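Local coordinates for protein bacterioferritin (Mycobacterium tuberculosis, PDB 3UOI) that probably stores iron, oxidising ferrous ions with dioxygen and laying down ferric mineral inside a haem-containing shell of 24 subunits, at residues A[22-26]-A[76-81]; A[33-39]-A[82-88]; A[52-56]-A[125-129]; A[92-97]-A[132-137]. One frame throughout, in Å; residues are numbered along the deposited sequence.

In the fold
Interactions 2, 3 and 4 are buried, whereas interaction 1 is only partly so, since it lays the connection between helices 40-66 and 85-112 along helix 7-36. Interactions 1 and 2 share helix 7-36 and follow that connection into the start of helix 85-112; glutamine amides do much of their polar work, and I81 of the first packs on M33 of the second. Interactions 3 and 4 share helix 116-146 and hold all but one (E20) of the predicted diiron ligands in the middle of the bundle. Haem touches interactions 1 and 3, at the face where two subunits meet. The Q26-D92 hydrogen bond ties interaction 1 to interaction 4.

Interaction 1. Residues A[22-26]-A[76-81]; sequences TAINQ and IGSLRI. With HEM (protoporphyrin IX containing Fe), chain B.
Q26 reaches from its helix to the passing chain and takes the backbone N-H of R80 on its OE1, at 2.9 Å from R80 N. The bond is almost straight (176°), although the donor stands well above the amide plane of Q26. An extended side chain, with CG anti to the backbone N (chi1 -176°), carries the amide this far. One water also donates to Q26 OE1, donates to S78 O and accepts from R80 NE, joining the amide to the loop a second time. One turn back, T22 OG1 receives G77 N at 3.2 Å through a more bent bond, while also being hydrogen-bonded to T18 O in its own helix. T22 CG2 lies tightly against the loop, 3.5 Å from G77 CA. Between the two polar grips L79 sends CD1 onto the helix, 3.6 Å from T22 CG2 and close to the carbonyl of T22. N25 crosses I76 at about a right angle, with ND2 4.0 Å from I76 CD1, and ND2 is hydrogen-bonded to Y73 O of the second subunit. I24 and N25 belong to the haem pocket; I24 CG2 approaches the vinyl carbon CBB at 3.9 Å. Q26 also reaches helix 85-112 beside the loop, whereas A23 and I24, which do not touch the loop, pack on helix 40-66.

Interaction 2. Residues A[33-39]-A[82-88]; sequences MQDNWGF and GQTLREQ
M33 and Q83, and Q34 and L85, pair most closely across this contact, their CA atoms 8.8 and 7.7 Å apart, where the end of helix 7-36, closed by a Schellman motif at G38, meets the start of helix 85-112. Long side chains fill the span. W37 and Q88 approach from opposite directions with ring and amide planes 14° apart, and W37 CH2 comes within 3.3 Å of Q88 NE2. That amide is gripped at both ends: Q88 OE1 accepts from Q34 NE2 at 3.1 Å, with the donor above the carbonyl plane, while Q88 NE2 donates to G82 O at 2.8 Å through a bent bond. M33 turns at its last torsion (chi3 72°), which brings CE to 3.3 Å from G82 O and beside the amide of Q83. On the other flank L85 fits between two rings. Its CD2 touches the edge of W37 at CE3, 3.9 Å away, and its CD1 sits over the centre of the F39 face, 4.2 Å from the centroid, as a CH-pi contact. T84 caps the new helix by accepting E87 N on OG1. Q34 OE1 is bonded to T46, and K145 of the third subunit makes a cation-pi contact with W37. The buried amides of Q34 and Q88 form a relay from helix 40-66 to the loop carbonyl of G82, which should fix the rotation of both side chains.

Interaction 3. Residues A[52-56]-A[125-129]; sequences DEMRH and IVADE. With HEM (protoporphyrin IX containing Fe), chain B.
The predicted ferroxidase centre of the four-helix bundle brings H56, on helix 40-66, against D128 and I125 of helix 116-146. H56 NE2 donates to D128 OD1 at 2.9 Å, using the anti lone pair of the carboxylate, and the ring and carboxylate are nearly coplanar (10°). At the other nitrogen, H56 ND1 donates to E53 OE2 at 3.0 Å, although E53 OE2 crowds E20 in the model and its position is uncertain. On one face of the imidazole I125 CG1 makes a CH-pi contact, 4.2 Å from the centroid; the opposite face is met by the carbonyl of D52. The two helices, antiparallel members of the ferritin-like four-helix bundle, have short axes 11.9 Å apart at 168°, a separation bridged by these side chains. H56, E53 and E129 are all predicted iron ligands, and the carboxylates of E53 and E129 face each other. A water donates to E53 OE1 and weakly to E129 OE2. From the outer side of helix 40-66, M54 points the other way, its SD binding the haem iron at 2.3 Å, with M54 of the second subunit as the other axial ligand. R55 NH1 lies 3.1 Å from the haem propionate oxygen O2D.

Interaction 4. Residues A[92-97]-A[132-137]; sequences DLAIEY and HIDYLE
Y97 and E137 come at each other from opposite directions, the phenol hydroxyl giving its proton to the carboxylate: Y97 OH is 2.6 Å from E137 OE2. The oxygen lies at the ring edge, in its plane, and is met on the syn side, while ring and carboxylate planes are turned 42° apart. E137 runs out extended beyond CG (chi2 -176°), which carries its acid to the phenol. M3 N of the fourth subunit is hydrogen-bonded to E137 OE1, placing this pair at a subunit boundary. Beneath the bond, I133 crosses Y97 obliquely and sets CG2 3.8 Å from Y97 CZ. L93 fills the centre, with CD2 3.7 Å from I133 CG2 and 3.6 Å from E137 CG, the latter side chain crossing it at about a right angle. L93 and L136 slide past each other in opposite senses, and L93 CG is 3.8 Å from L136 CB. These residues join helices 85-112 and 116-146, antiparallel members of the ferritin four-helix bundle, whose short axes approach to 9.7 Å with a crossing angle of -154°. On the inner side of the same interface lies the predicted second iron site. E96 crosses H132 at about a right angle; as modelled, its carboxylate lies over the imidazole face without a hydrogen bond, but E96 is too close to I133 and L136, so its orientation is doubtful. The ring of Y27 also meets that of H132, at a steep angle. D92 closes the row, resting CB on L136 while its OD2 accepts from Q26 NE2 on helix 7-36.

Interaction 1. Residues A[22-26]-A[76-81]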
# COMPACT_ATOMS: atom_id res chain seq x y z
N THR A 22 -12.10 -19.19 46.96
CA THR A 22 -11.37 -18.55 48.04
C THR A 22 -10.12 -17.87 47.50
O THR A 22 -9.81 -16.77 47.83
CB THR A 22 -11.04 -19.61 49.08
OG1 THR A 22 -12.10 -20.54 49.12
CG2 THR A 22 -10.82 -19.07 50.42
N ALA A 23 -9.43 -18.58 46.63
CA ALA A 23 -8.22 -18.10 45.98
C ALA A 23 -8.44 -16.87 45.08
O ALA A 23 -7.61 -16.01 45.00
CB ALA A 23 -7.54 -19.17 45.26
N ILE A 24 -9.56 -16.84 44.38
CA ILE A 24 -9.84 -15.73 43.54
C ILE A 24 -9.91 -14.53 44.44
O ILE A 24 -9.21 -13.57 44.23
CB ILE A 24 -11.20 -15.87 42.87
CG1 ILE A 24 -11.13 -16.87 41.73
CG2 ILE A 24 -11.60 -14.56 42.37
CD1 ILE A 24 -12.38 -17.37 41.31
N ASN A 25 -10.70 -14.64 45.49
CA ASN A 25 -10.78 -13.53 46.40
C ASN A 25 -9.47 -13.18 47.13
O ASN A 25 -9.14 -12.07 47.31
CB ASN A 25 -11.89 -13.73 47.39
CG ASN A 25 -13.22 -13.71 46.76
OD1 ASN A 25 -13.32 -13.97 45.63
ND2 ASN A 25 -14.23 -13.38 47.50
N GLN A 26 -8.76 -14.18 47.57
CA GLN A 26 -7.57 -13.84 48.29
C GLN A 26 -6.60 -13.19 47.37
O GLN A 26 -6.08 -12.17 47.69
CB GLN A 26 -6.99 -15.03 49.03
CG GLN A 26 -5.77 -14.78 49.89
CD GLN A 26 -5.41 -16.00 50.67
OE1 GLN A 26 -6.18 -16.47 51.45
NE2 GLN A 26 -4.23 -16.51 50.44
N ILE A 76 -17.65 -20.56 50.93
CA ILE A 76 -16.36 -19.91 50.84
C ILE A 76 -15.40 -20.32 51.90
O ILE A 76 -15.75 -20.40 53.02
CB ILE A 76 -16.44 -18.40 50.88
CG1 ILE A 76 -15.14 -17.81 50.39
CG2 ILE A 76 -16.68 -17.94 52.26
CD1 ILE A 76 -15.33 -16.58 49.69
N GLY A 77 -14.17 -20.48 51.51
CA GLY A 77 -13.09 -20.82 52.41
C GLY A 77 -12.58 -19.69 53.28
O GLY A 77 -12.99 -18.62 53.16
N SER A 78 -11.66 -19.95 54.18
CA SER A 78 -11.16 -18.89 55.01
C SER A 78 -9.91 -18.23 54.43
O SER A 78 -8.92 -18.86 54.20
CB SER A 78 -10.94 -19.33 56.46
OG SER A 78 -12.13 -19.64 57.13
N LEU A 79 -10.03 -16.94 54.18
CA LEU A 79 -8.98 -16.08 53.69
C LEU A 79 -7.85 -15.79 54.70
O LEU A 79 -8.07 -15.62 55.85
CB LEU A 79 -9.61 -14.77 53.26
CG LEU A 79 -10.22 -14.38 51.90
CD1 LEU A 79 -10.70 -15.48 51.01
CD2 LEU A 79 -11.31 -13.39 52.12
N ARG A 80 -6.62 -15.75 54.21
CA ARG A 80 -5.49 -15.29 55.00
C ARG A 80 -4.99 -14.04 54.32
O ARG A 80 -4.37 -14.12 53.34
CB ARG A 80 -4.39 -16.32 55.00
CG ARG A 80 -4.60 -17.49 55.86
CD ARG A 80 -3.82 -18.66 55.38
NE ARG A 80 -4.59 -19.54 54.53
CZ ARG A 80 -4.57 -20.86 54.64
NH1 ARG A 80 -3.81 -21.43 55.55
NH2 ARG A 80 -5.30 -21.60 53.84
N ILE A 81 -5.29 -12.89 54.87
CA ILE A 81 -4.93 -11.68 54.22
C ILE A 81 -3.70 -10.98 54.81
O ILE A 81 -3.71 -10.56 55.92
CB ILE A 81 -6.06 -10.75 54.28
CG1 ILE A 81 -7.27 -11.34 53.53
CG2 ILE A 81 -5.62 -9.41 53.87
CD1 ILE A 81 -7.23 -11.31 52.07
CHA HEM B . -12.57 -11.45 34.58
CHB HEM B . -12.81 -9.31 38.88
CHC HEM B . -15.00 -13.24 40.64
CHD HEM B . -14.98 -15.33 36.28
C1A HEM B . -12.58 -10.44 35.53
C2A HEM B . -12.38 -9.02 35.34
C3A HEM B . -12.44 -8.46 36.57
C4A HEM B . -12.67 -9.47 37.53
CMA HEM B . -12.32 -6.98 36.95
CAA HEM B . -12.15 -8.38 33.94
CBA HEM B . -13.40 -8.65 33.10
CGA HEM B . -13.94 -7.46 32.31
O1A HEM B . -15.18 -7.40 31.95
O2A HEM B . -13.12 -6.55 32.00
C1B HEM B . -13.38 -10.21 39.76
C2B HEM B . -13.46 -10.07 41.21
C3B HEM B . -14.08 -11.14 41.70
C4B HEM B . -14.39 -12.01 40.57
CMB HEM B . -12.97 -8.87 42.07
CAB HEM B . -14.36 -11.32 43.22
CBB HEM B . -14.68 -12.50 43.72
C1C HEM B . -15.21 -14.18 39.64
C2C HEM B . -15.75 -15.53 39.82
C3C HEM B . -15.76 -16.08 38.59
C4C HEM B . -15.17 -15.15 37.63
CMC HEM B . -16.22 -16.14 41.17
CAC HEM B . -16.25 -17.47 38.20
CBC HEM B . -15.77 -17.94 37.05
C1D HEM B . -14.26 -14.51 35.45
C2D HEM B . -13.84 -14.86 34.12
C3D HEM B . -13.10 -13.63 33.64
C4D HEM B . -13.15 -12.70 34.69
CMD HEM B . -14.16 -16.18 33.33
CAD HEM B . -12.45 -13.39 32.29
CBD HEM B . -11.12 -14.12 32.33
CGD HEM B . -10.41 -13.74 31.06
O1D HEM B . -10.54 -12.56 30.61
O2D HEM B . -9.72 -14.62 30.52
NA HEM B . -12.73 -10.65 36.86
NB HEM B . -13.93 -11.42 39.39
NC HEM B . -14.89 -14.03 38.30
ND HEM B . -13.79 -13.26 35.82
FE HEM B . -13.82 -12.41 37.54
O HOH W 1 -6.50 -18.79 52.54

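Interaction 2. Residues A[33-39]-A[82-88]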
# COMPACT_ATOMS: atom_id res chain seq x y z
N MET A 33 -4.36 -4.56 47.13
CA MET A 33 -3.62 -4.10 48.27
C MET A 33 -2.21 -3.82 47.85
O MET A 33 -1.64 -2.90 48.32
CB MET A 33 -3.61 -5.10 49.42
CG MET A 33 -4.90 -5.33 50.20
SD MET A 33 -4.70 -6.53 51.55
CE MET A 33 -3.75 -5.73 52.77
N GLN A 34 -1.65 -4.66 46.99
CA GLN A 34 -0.30 -4.44 46.47
C GLN A 34 -0.23 -3.17 45.62
O GLN A 34 0.63 -2.38 45.74
CB GLN A 34 0.25 -5.66 45.76
CG GLN A 34 0.42 -6.85 46.61
CD GLN A 34 0.63 -8.16 45.88
OE1 GLN A 34 0.66 -8.22 44.68
NE2 GLN A 34 0.80 -9.20 46.62
N ASP A 35 -1.23 -2.99 44.79
CA ASP A 35 -1.33 -1.80 44.00
C ASP A 35 -1.47 -0.54 44.85
O ASP A 35 -0.86 0.42 44.55
CB ASP A 35 -2.48 -1.89 43.04
CG ASP A 35 -2.16 -1.33 41.72
OD1 ASP A 35 -1.15 -0.65 41.61
OD2 ASP A 35 -2.93 -1.53 40.80
N ASN A 36 -2.28 -0.59 45.89
CA ASN A 36 -2.49 0.49 46.84
C ASN A 36 -1.27 0.87 47.65
O ASN A 36 -1.08 2.02 47.93
CB ASN A 36 -3.70 0.29 47.73
CG ASN A 36 -3.87 1.40 48.77
OD1 ASN A 36 -3.81 2.56 48.49
ND2 ASN A 36 -4.08 1.00 49.98
N TRP A 37 -0.46 -0.11 47.99
CA TRP A 37 0.79 0.11 48.70
C TRP A 37 1.83 0.76 47.75
O TRP A 37 2.87 1.20 48.17
CB TRP A 37 1.33 -1.21 49.29
CG TRP A 37 0.61 -1.72 50.45
CD1 TRP A 37 -0.15 -1.01 51.27
CD2 TRP A 37 0.60 -3.05 50.96
NE1 TRP A 37 -0.64 -1.77 52.25
CE2 TRP A 37 -0.21 -3.05 52.09
CE3 TRP A 37 1.18 -4.25 50.57
CZ2 TRP A 37 -0.45 -4.19 52.84
CZ3 TRP A 37 0.94 -5.38 51.32
CH2 TRP A 37 0.12 -5.34 52.44
N GLY A 38 1.50 0.78 46.46
CA GLY A 38 2.37 1.21 45.40
C GLY A 38 3.30 0.20 44.72
O GLY A 38 4.08 0.56 43.91
N PHE A 39 3.18 -1.07 45.05
CA PHE A 39 3.95 -2.13 44.43
C PHE A 39 3.22 -2.55 43.14
O PHE A 39 2.76 -3.64 43.02
CB PHE A 39 4.14 -3.30 45.39
CG PHE A 39 4.82 -2.93 46.68
CD1 PHE A 39 6.16 -2.59 46.71
CD2 PHE A 39 4.12 -2.88 47.86
CE1 PHE A 39 6.79 -2.23 47.88
CE2 PHE A 39 4.75 -2.52 49.01
CZ PHE A 39 6.09 -2.19 49.02
N GLY A 82 -2.65 -10.93 54.02
CA GLY A 82 -1.38 -10.41 54.43
C GLY A 82 -1.25 -8.91 54.56
O GLY A 82 -1.70 -8.16 53.75
N GLN A 83 -0.64 -8.51 55.65
CA GLN A 83 -0.49 -7.12 55.94
C GLN A 83 0.91 -6.63 55.57
O GLN A 83 1.28 -5.51 55.80
CB GLN A 83 -0.94 -6.81 57.37
CG GLN A 83 -2.46 -6.53 57.56
CD GLN A 83 -3.10 -5.47 56.61
OE1 GLN A 83 -2.44 -4.58 56.12
NE2 GLN A 83 -4.39 -5.60 56.36
N THR A 84 1.68 -7.54 54.99
CA THR A 84 2.96 -7.28 54.39
C THR A 84 3.13 -8.12 53.14
O THR A 84 2.35 -8.99 52.92
CB THR A 84 4.16 -7.43 55.33
OG1 THR A 84 4.25 -8.75 55.84
CG2 THR A 84 4.09 -6.49 56.43
N LEU A 85 4.10 -7.82 52.30
CA LEU A 85 4.30 -8.59 51.10
C LEU A 85 4.65 -10.01 51.50
O LEU A 85 4.07 -10.94 50.99
CB LEU A 85 5.38 -8.01 50.19
CG LEU A 85 5.16 -6.76 49.34
CD1 LEU A 85 6.13 -6.66 48.20
CD2 LEU A 85 3.75 -6.64 48.86
N ARG A 86 5.54 -10.14 52.48
CA ARG A 86 5.98 -11.43 52.97
C ARG A 86 4.85 -12.25 53.55
O ARG A 86 4.71 -13.34 53.18
CB ARG A 86 7.10 -11.28 54.00
CG ARG A 86 7.53 -12.56 54.67
CD ARG A 86 8.55 -12.34 55.68
NE ARG A 86 9.84 -12.05 55.13
CZ ARG A 86 10.71 -12.95 54.70
NH1 ARG A 86 10.47 -14.22 54.73
NH2 ARG A 86 11.84 -12.54 54.22
N GLU A 87 4.00 -11.69 54.37
CA GLU A 87 2.84 -12.45 54.83
C GLU A 87 1.94 -12.82 53.66
O GLU A 87 1.35 -13.82 53.69
CB GLU A 87 2.00 -11.73 55.87
CG GLU A 87 2.67 -11.20 57.03
CD GLU A 87 1.74 -10.43 57.94
OE1 GLU A 87 0.55 -10.43 57.72
OE2 GLU A 87 2.22 -9.82 58.89
N GLN A 88 1.80 -11.94 52.67
CA GLN A 88 0.93 -12.18 51.50
C GLN A 88 1.33 -13.37 50.64
O GLN A 88 0.55 -14.21 50.37
CB GLN A 88 0.77 -10.91 50.67
CG GLN A 88 -0.26 -10.04 51.18
CD GLN A 88 -0.37 -8.70 50.51
OE1 GLN A 88 0.33 -8.40 49.59
NE2 GLN A 88 -1.29 -7.93 50.95

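Interaction 3. Residues A[52-56]-A[125-129]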
# COMPACT_ATOMS: atom_id res chain seq x y z
N ASP A 52 -6.28 -16.49 36.75
CA ASP A 52 -5.99 -17.89 36.48
C ASP A 52 -6.87 -18.77 37.35
O ASP A 52 -7.38 -19.80 36.90
CB ASP A 52 -4.51 -18.19 36.75
CG ASP A 52 -3.60 -17.62 35.68
OD1 ASP A 52 -4.11 -17.29 34.58
OD2 ASP A 52 -2.39 -17.50 35.93
N GLU A 53 -7.05 -18.36 38.60
CA GLU A 53 -7.89 -19.10 39.54
C GLU A 53 -9.35 -19.01 39.10
O GLU A 53 -10.09 -19.99 39.17
CB GLU A 53 -7.73 -18.55 40.96
CG GLU A 53 -7.11 -19.53 41.93
CD GLU A 53 -6.15 -20.50 41.26
OE1 GLU A 53 -5.09 -20.04 40.78
OE2 GLU A 53 -6.45 -21.71 41.21
N MET A 54 -9.75 -17.83 38.65
CA MET A 54 -11.12 -17.62 38.17
C MET A 54 -11.41 -18.55 37.01
O MET A 54 -12.50 -19.13 36.92
CB MET A 54 -11.31 -16.16 37.75
CG MET A 54 -11.63 -15.22 38.90
SD MET A 54 -12.03 -13.55 38.34
CE MET A 54 -10.98 -12.57 39.41
N ARG A 55 -10.44 -18.70 36.12
CA ARG A 55 -10.58 -19.58 34.97
C ARG A 55 -10.73 -21.02 35.44
O ARG A 55 -11.52 -21.79 34.88
CB ARG A 55 -9.37 -19.45 34.04
CG ARG A 55 -9.55 -18.44 32.92
CD ARG A 55 -8.53 -18.65 31.81
NE ARG A 55 -7.18 -18.27 32.23
CZ ARG A 55 -6.81 -17.01 32.48
NH1 ARG A 55 -7.68 -16.02 32.35
NH2 ARG A 55 -5.56 -16.75 32.85
N HIS A 56 -9.98 -21.38 36.47
CA HIS A 56 -10.05 -22.73 37.04
C HIS A 56 -11.47 -22.98 37.60
O HIS A 56 -12.02 -24.02 37.41
CB HIS A 56 -9.04 -22.91 38.14
CG HIS A 56 -7.65 -23.12 37.68
ND1 HIS A 56 -6.57 -22.86 38.48
CD2 HIS A 56 -7.16 -23.57 36.52
CE1 HIS A 56 -5.48 -23.16 37.83
NE2 HIS A 56 -5.80 -23.59 36.63
N ILE A 125 -4.69 -28.55 36.97
CA ILE A 125 -4.71 -27.62 38.09
C ILE A 125 -3.52 -27.76 39.02
O ILE A 125 -2.93 -26.81 39.47
CB ILE A 125 -5.99 -27.77 38.87
CG1 ILE A 125 -7.18 -27.36 38.02
CG2 ILE A 125 -5.91 -27.04 40.18
CD1 ILE A 125 -8.39 -27.42 38.63
N VAL A 126 -3.16 -29.00 39.27
CA VAL A 126 -2.05 -29.33 40.08
C VAL A 126 -0.76 -28.81 39.48
O VAL A 126 0.08 -28.31 40.19
CB VAL A 126 -1.90 -30.83 40.29
CG1 VAL A 126 -0.47 -31.15 40.50
CG2 VAL A 126 -2.73 -31.29 41.44
N ALA A 127 -0.62 -28.94 38.16
CA ALA A 127 0.58 -28.45 37.52
C ALA A 127 0.70 -26.93 37.68
O ALA A 127 1.75 -26.38 38.04
CB ALA A 127 0.63 -28.87 36.10
N ASP A 128 -0.42 -26.27 37.47
CA ASP A 128 -0.46 -24.84 37.58
C ASP A 128 -0.13 -24.39 39.00
O ASP A 128 0.66 -23.51 39.17
CB ASP A 128 -1.82 -24.29 37.16
CG ASP A 128 -2.19 -24.59 35.70
OD1 ASP A 128 -3.36 -24.46 35.34
OD2 ASP A 128 -1.34 -24.97 34.92
N GLU A 129 -0.71 -25.04 40.00
CA GLU A 129 -0.46 -24.71 41.38
C GLU A 129 1.00 -24.93 41.72
O GLU A 129 1.54 -24.22 42.47
CB GLU A 129 -1.37 -25.46 42.34
CG GLU A 129 -2.83 -25.38 42.07
CD GLU A 129 -3.38 -24.00 42.28
OE1 GLU A 129 -4.13 -23.81 43.23
OE2 GLU A 129 -3.05 -23.12 41.50
CHA HEM B . -12.57 -11.45 34.58
CHB HEM B . -12.81 -9.31 38.88
CHC HEM B . -15.00 -13.24 40.64
CHD HEM B . -14.98 -15.33 36.28
C1A HEM B . -12.58 -10.44 35.53
C2A HEM B . -12.38 -9.02 35.34
C3A HEM B . -12.44 -8.46 36.57
C4A HEM B . -12.67 -9.47 37.53
CMA HEM B . -12.32 -6.98 36.95
CAA HEM B . -12.15 -8.38 33.94
CBA HEM B . -13.40 -8.65 33.10
CGA HEM B . -13.94 -7.46 32.31
O1A HEM B . -15.18 -7.40 31.95
O2A HEM B . -13.12 -6.55 32.00
C1B HEM B . -13.38 -10.21 39.76
C2B HEM B . -13.46 -10.07 41.21
C3B HEM B . -14.08 -11.14 41.70
C4B HEM B . -14.39 -12.01 40.57
CMB HEM B . -12.97 -8.87 42.07
CAB HEM B . -14.36 -11.32 43.22
CBB HEM B . -14.68 -12.50 43.72
C1C HEM B . -15.21 -14.18 39.64
C2C HEM B . -15.75 -15.53 39.82
C3C HEM B . -15.76 -16.08 38.59
C4C HEM B . -15.17 -15.15 37.63
CMC HEM B . -16.22 -16.14 41.17
CAC HEM B . -16.25 -17.47 38.20
CBC HEM B . -15.77 -17.94 37.05
C1D HEM B . -14.26 -14.51 35.45
C2D HEM B . -13.84 -14.86 34.12
C3D HEM B . -13.10 -13.63 33.64
C4D HEM B . -13.15 -12.70 34.69
CMD HEM B . -14.16 -16.18 33.33
CAD HEM B . -12.45 -13.39 32.29
CBD HEM B . -11.12 -14.12 32.33
CGD HEM B . -10.41 -13.74 31.06
O1D HEM B . -10.54 -12.56 30.61
O2D HEM B . -9.72 -14.62 30.52
NA HEM B . -12.73 -10.65 36.86
NB HEM B . -13.93 -11.42 39.39
NC HEM B . -14.89 -14.03 38.30
ND HEM B . -13.79 -13.26 35.82
FE HEM B . -13.82 -12.41 37.54
O HOH W 2 -3.58 -20.97 39.03

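Interaction 4. Residues A[92-97]-A[132-137]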
# COMPACT_ATOMS: atom_id res chain seq x y z
N ASP A 92 -0.67 -16.98 50.37
CA ASP A 92 -0.95 -17.54 49.08
C ASP A 92 -0.37 -18.94 48.97
O ASP A 92 -0.95 -19.80 48.40
CB ASP A 92 -0.52 -16.60 47.98
CG ASP A 92 -1.35 -15.31 47.94
OD1 ASP A 92 -0.96 -14.46 47.21
OD2 ASP A 92 -2.33 -15.12 48.64
N LEU A 93 0.79 -19.14 49.56
CA LEU A 93 1.45 -20.41 49.56
C LEU A 93 0.62 -21.43 50.26
O LEU A 93 0.54 -22.51 49.85
CB LEU A 93 2.80 -20.34 50.22
CG LEU A 93 3.99 -20.13 49.31
CD1 LEU A 93 5.23 -19.90 50.09
CD2 LEU A 93 4.16 -21.27 48.43
N ALA A 94 -0.00 -21.04 51.34
CA ALA A 94 -0.77 -21.96 52.13
C ALA A 94 -1.98 -22.55 51.46
O ALA A 94 -2.21 -23.68 51.59
CB ALA A 94 -1.11 -21.38 53.50
N ILE A 95 -2.75 -21.76 50.75
CA ILE A 95 -3.86 -22.23 49.95
C ILE A 95 -3.48 -23.15 48.76
O ILE A 95 -4.09 -24.13 48.49
CB ILE A 95 -4.76 -21.05 49.52
CG1 ILE A 95 -5.98 -21.57 48.78
CG2 ILE A 95 -4.04 -20.10 48.68
CD1 ILE A 95 -7.18 -20.84 49.10
N GLU A 96 -2.43 -22.82 48.05
CA GLU A 96 -1.94 -23.69 47.02
C GLU A 96 -1.48 -25.06 47.61
O GLU A 96 -1.72 -26.07 47.03
CB GLU A 96 -0.80 -23.03 46.26
CG GLU A 96 -1.07 -21.64 45.74
CD GLU A 96 0.16 -20.81 45.86
OE1 GLU A 96 1.25 -21.41 46.05
OE2 GLU A 96 0.11 -19.58 45.77
N TYR A 97 -0.82 -25.05 48.76
CA TYR A 97 -0.43 -26.29 49.42
C TYR A 97 -1.66 -27.09 49.83
O TYR A 97 -1.68 -28.26 49.69
CB TYR A 97 0.53 -26.07 50.57
CG TYR A 97 1.97 -26.05 50.16
CD1 TYR A 97 2.53 -27.15 49.57
CD2 TYR A 97 2.77 -24.98 50.39
CE1 TYR A 97 3.79 -27.17 49.21
CE2 TYR A 97 4.04 -24.99 50.01
CZ TYR A 97 4.56 -26.09 49.42
OH TYR A 97 5.84 -26.16 49.03
N HIS A 132 2.83 -22.02 40.59
CA HIS A 132 2.62 -20.93 41.49
C HIS A 132 3.42 -21.01 42.78
O HIS A 132 3.98 -20.03 43.19
CB HIS A 132 1.17 -20.88 41.87
CG HIS A 132 0.73 -19.55 42.35
ND1 HIS A 132 -0.57 -19.28 42.67
CD2 HIS A 132 1.41 -18.41 42.58
CE1 HIS A 132 -0.67 -18.04 43.08
NE2 HIS A 132 0.51 -17.48 43.02
N ILE A 133 3.48 -22.18 43.38
CA ILE A 133 4.18 -22.37 44.61
C ILE A 133 5.63 -22.10 44.39
O ILE A 133 6.23 -21.45 45.20
CB ILE A 133 3.98 -23.78 45.16
CG1 ILE A 133 2.59 -23.95 45.74
CG2 ILE A 133 5.05 -24.09 46.20
CD1 ILE A 133 2.08 -25.26 45.61
N ASP A 134 6.14 -22.58 43.27
CA ASP A 134 7.53 -22.41 42.91
C ASP A 134 7.80 -20.91 42.76
O ASP A 134 8.71 -20.42 43.32
CB ASP A 134 7.89 -23.25 41.67
CG ASP A 134 9.32 -23.06 41.17
OD1 ASP A 134 10.17 -22.68 41.89
OD2 ASP A 134 9.57 -23.36 40.03
N TYR A 135 6.92 -20.19 42.11
CA TYR A 135 7.03 -18.75 42.01
C TYR A 135 6.98 -18.05 43.34
O TYR A 135 7.72 -17.17 43.56
CB TYR A 135 5.92 -18.17 41.16
CG TYR A 135 5.70 -16.70 41.37
CD1 TYR A 135 6.43 -15.77 40.68
CD2 TYR A 135 4.78 -16.27 42.26
CE1 TYR A 135 6.23 -14.45 40.88
CE2 TYR A 135 4.58 -14.97 42.47
CZ TYR A 135 5.30 -14.05 41.79
OH TYR A 135 5.05 -12.75 42.05
N LEU A 136 6.10 -18.45 44.22
CA LEU A 136 5.96 -17.84 45.54
C LEU A 136 7.12 -18.04 46.57
O LEU A 136 7.49 -17.12 47.27
CB LEU A 136 4.61 -18.21 46.14
CG LEU A 136 3.35 -17.67 45.48
CD1 LEU A 136 2.13 -18.38 45.92
CD2 LEU A 136 3.18 -16.25 45.75
N GLU A 137 7.63 -19.26 46.64
CA GLU A 137 8.77 -19.66 47.42
C GLU A 137 10.04 -18.97 46.92
O GLU A 137 10.77 -18.49 47.69
CB GLU A 137 8.91 -21.19 47.46
CG GLU A 137 7.68 -21.89 48.00
CD GLU A 137 7.80 -23.37 48.16
OE1 GLU A 137 8.53 -24.01 47.44
OE2 GLU A 137 7.10 -23.90 48.98